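Local coordinates for PilY2 protein (Pseudomonas aeruginosa, PDB 3TDQ) that probably takes part in the biogenesis of type 4 fimbriae, surface pili used in adhesion, at residues 5-10 with 62-67. Sequence-based numbering, arbitrary orientation.
With NA (sodium ion), chain D.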
ATOM      1  N   GLN A   5      14.673 -12.963   6.241  1.00 31.14           N
ATOM      2  CA  GLN A   5      13.477 -13.786   6.041  1.00 28.36           C
ATOM      3  C   GLN A   5      12.323 -12.993   5.452  1.00 30.39           C
ATOM      4  O   GLN A   5      11.302 -13.566   5.095  1.00 29.03           O
ATOM      5  CB  GLN A   5      13.064 -14.467   7.363  1.00 28.94           C
ATOM      6  CG  GLN A   5      14.168 -15.401   7.879  1.00 32.16           C
ATOM      7  CD  GLN A   5      14.576 -16.485   6.875  1.00 43.80           C
ATOM      8  OE1 GLN A   5      13.775 -16.958   6.045  1.00 36.12           O
ATOM      9  NE2 GLN A   5      15.842 -16.889   6.913  1.00 26.01           N
ATOM     10  N   THR A   6      12.462 -11.677   5.369  1.00 27.66           N
ATOM     11  CA  THR A   6      11.421 -10.849   4.754  1.00 27.03           C
ATOM     12  C   THR A   6      12.025 -10.162   3.537  1.00 30.08           C
ATOM     13  O   THR A   6      13.250 -10.031   3.397  1.00 29.75           O
ATOM     14  CB  THR A   6      10.808  -9.825   5.732  1.00 34.58           C
ATOM     15  OG1 THR A   6      11.838  -8.921   6.121  1.00 34.26           O
ATOM     16  CG2 THR A   6      10.162 -10.480   6.965  1.00 33.04           C
ATOM     17  N   PHE A   7      11.166  -9.725   2.644  1.00 26.16           N
ATOM     18  CA  PHE A   7      11.628  -9.001   1.457  1.00 26.31           C
ATOM     19  C   PHE A   7      10.614  -7.918   1.090  1.00 31.04           C
ATOM     20  O   PHE A   7       9.445  -8.001   1.470  1.00 29.96           O
ATOM     21  CB  PHE A   7      11.867  -9.973   0.275  1.00 26.80           C
ATOM     22  CG  PHE A   7      10.583 -10.493  -0.310  1.00 27.78           C
ATOM     23  CD1 PHE A   7       9.938 -11.602   0.250  1.00 30.81           C
ATOM     24  CD2 PHE A   7       9.997  -9.854  -1.402  1.00 29.28           C
ATOM     25  CE1 PHE A   7       8.739 -12.064  -0.283  1.00 31.50           C
ATOM     26  CE2 PHE A   7       8.800 -10.300  -1.925  1.00 32.01           C
ATOM     27  CZ  PHE A   7       8.180 -11.414  -1.373  1.00 30.81           C
ATOM     28  N   GLU A   8      11.053  -6.943   0.300  1.00 28.45           N
ATOM     29  CA  GLU A   8      10.207  -5.890  -0.217  1.00 28.55           C
ATOM     30  C   GLU A   8      10.724  -5.487  -1.588  1.00 32.81           C
ATOM     31  O   GLU A   8      11.932  -5.453  -1.813  1.00 33.44           O
ATOM     32  CB  GLU A   8      10.165  -4.680   0.734  1.00 30.71           C
ATOM     33  CG  GLU A   8       9.319  -3.530   0.208  1.00 44.36           C
ATOM     34  CD  GLU A   8       9.072  -2.415   1.202  1.00 61.61           C
ATOM     35  OE1 GLU A   8      10.037  -1.946   1.845  1.00 51.75           O
ATOM     36  OE2 GLU A   8       7.892  -2.033   1.362  1.00 52.98           O
ATOM     37  N   GLY A   9       9.811  -5.162  -2.483  1.00 26.63           N
ATOM     38  CA  GLY A   9      10.174  -4.690  -3.813  1.00 25.83           C
ATOM     39  C   GLY A   9       9.082  -3.872  -4.457  1.00 29.36           C
ATOM     40  O   GLY A   9       8.056  -3.581  -3.834  1.00 27.02           O
ATOM     41  N   ALA A  10       9.307  -3.498  -5.719  1.00 27.54           N
ATOM     42  CA  ALA A  10       8.353  -2.760  -6.540  1.00 27.56           C
ATOM     43  C   ALA A  10       8.580  -3.096  -7.996  1.00 31.40           C
ATOM     44  O   ALA A  10       9.703  -3.384  -8.389  1.00 31.29           O
ATOM     45  CB  ALA A  10       8.473  -1.259  -6.309  1.00 28.77           C
ATOM     46  N   PRO A  62       8.781 -23.132  -3.023  1.00 31.61           N
ATOM     47  CA  PRO A  62       9.682 -22.770  -4.135  1.00 31.36           C
ATOM     48  C   PRO A  62       9.649 -21.287  -4.478  1.00 32.68           C
ATOM     49  O   PRO A  62      10.653 -20.777  -4.982  1.00 31.72           O
ATOM     50  CB  PRO A  62       9.195 -23.660  -5.288  1.00 33.43           C
ATOM     51  CG  PRO A  62       7.725 -23.852  -5.016  1.00 37.59           C
ATOM     52  CD  PRO A  62       7.587 -23.868  -3.503  1.00 33.20           C
ATOM     53  N   TRP A  63       8.540 -20.581  -4.160  1.00 29.71           N
ATOM     54  CA  TRP A  63       8.437 -19.153  -4.440  1.00 29.26           C
ATOM     55  C   TRP A  63       8.226 -18.378  -3.173  1.00 32.95           C
ATOM     56  O   TRP A  63       7.494 -18.847  -2.294  1.00 33.41           O
ATOM     57  CB  TRP A  63       7.284 -18.871  -5.438  1.00 28.34           C
ATOM     58  CG  TRP A  63       7.320 -19.767  -6.651  1.00 29.66           C
ATOM     59  CD1 TRP A  63       6.553 -20.872  -6.881  1.00 32.75           C
ATOM     60  CD2 TRP A  63       8.267 -19.705  -7.727  1.00 30.03           C
ATOM     61  NE1 TRP A  63       6.930 -21.474  -8.067  1.00 33.02           N
ATOM     62  CE2 TRP A  63       7.972 -20.766  -8.612  1.00 34.65           C
ATOM     63  CE3 TRP A  63       9.363 -18.872  -8.012  1.00 31.96           C
ATOM     64  CZ2 TRP A  63       8.711 -20.992  -9.781  1.00 34.85           C
ATOM     65  CZ3 TRP A  63      10.059 -19.065  -9.193  1.00 34.06           C
ATOM     66  CH2 TRP A  63       9.760 -20.138 -10.042  1.00 35.18           C
ATOM     67  N   SER A  64       8.815 -17.163  -3.086  1.00 28.30           N
ATOM     68  CA  SER A  64       8.615 -16.310  -1.906  1.00 27.20           C
ATOM     69  C   SER A  64       7.187 -15.787  -1.908  1.00 28.87           C
ATOM     70  O   SER A  64       6.574 -15.664  -2.974  1.00 27.86           O
ATOM     71  CB  SER A  64       9.640 -15.190  -1.848  1.00 31.10           C
ATOM     72  OG  SER A  64      10.861 -15.778  -1.408  1.00 31.42           O
ATOM     73  N   THR A  65       6.625 -15.583  -0.707  1.00 24.60           N
ATOM     74  CA  THR A  65       5.217 -15.279  -0.516  1.00 23.77           C
ATOM     75  C   THR A  65       4.965 -13.801  -0.276  1.00 27.05           C
ATOM     76  O   THR A  65       5.483 -13.240   0.686  1.00 26.31           O
ATOM     77  CB  THR A  65       4.684 -16.124   0.665  1.00 29.05           C
ATOM     78  OG1 THR A  65       4.921 -17.494   0.375  1.00 28.96           O
ATOM     79  CG2 THR A  65       3.186 -15.940   0.908  1.00 24.57           C
ATOM     80  N   ILE A  66       4.130 -13.192  -1.129  1.00 23.79           N
ATOM     81  CA  ILE A  66       3.732 -11.794  -0.969  1.00 23.56           C
ATOM     82  C   ILE A  66       2.578 -11.772   0.036  1.00 27.13           C
ATOM     83  O   ILE A  66       1.536 -12.402  -0.203  1.00 24.97           O
ATOM     84  CB  ILE A  66       3.373 -11.120  -2.330  1.00 26.42           C
ATOM     85  CG1 ILE A  66       4.645 -10.914  -3.196  1.00 26.12           C
ATOM     86  CG2 ILE A  66       2.639  -9.778  -2.081  1.00 26.06           C
ATOM     87  CD1 ILE A  66       4.385 -10.452  -4.653  1.00 26.72           C
ATOM     88  N   THR A  67       2.776 -11.064   1.162  1.00 25.03           N
ATOM     89  CA  THR A  67       1.750 -10.968   2.210  1.00 25.62           C
ATOM     90  C   THR A  67       1.106  -9.580   2.215  1.00 28.01           C
ATOM     91  O   THR A  67       0.123  -9.371   2.920  1.00 26.85           O
ATOM     92  CB  THR A  67       2.339 -11.310   3.599  1.00 28.44           C
ATOM     93  OG1 THR A  67       3.396 -10.394   3.870  1.00 30.05           O
ATOM     94  CG2 THR A  67       2.852 -12.746   3.677  1.00 27.91           C
TER
HETATM   95 NA    NA D 117      14.151  -8.255   4.682  1.00 49.97          NA
HETATM   96  O   HOH W   1      14.114  -6.349   6.475  1.00 63.44           O
HETATM   97  O   HOH W   2      16.288  -8.144   3.680  1.00 53.87           O
HETATM   98  O   HOH W   3      12.426  -6.320   3.771  1.00 51.26           O
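Within the antiparallel sheet of this small OB-clan domain, Phe7 of strand 6-17 reaches over the intervening strand 52-58 to residues 64-66, which run into strand 65-71. From 5-10, Phe7 is the one residue that takes part: its phenyl ring meets Ser64, Thr65 and Ile66, with no hydrogen bond across, and the backbones stay apart, Phe7 CA lying 8.6 Å from Ser64 CA. The ring leads with CE1 and CZ. CE1 touches Ser64 CB at 3.6 Å and comes equally near the backbone carbonyl Thr65 O, both approaching obliquely to the ring. CZ meets Ile66 CG1 at 4.0 Å, the isoleucine branch lying at the ring edge, close to its plane, and the two side chains crossing at about a right angle. The Phe7 CB bond points toward 62-67, and with CG between N and the carbonyl carbon (chi1 72°) the CE1 corner is the part that meets Ser64 and Thr65. The preceding residue, Thr6, takes no part in the contact but binds a sodium ion through O at 2.4 Å and OG1 at 2.8 Å; three waters and Asp3 O complete the ligands. Strand 52-58 bridges the pair, Phe7 pairing by backbone with Gly57 and Thr65 with Thr58, while Tyr55 touches both Phe7 and Ile66. Buried Ile66 also packs on Val23 and Ile25 of strand 22-25 and on Tyr30 of strand 28-31, linking the contact to the domain's interior.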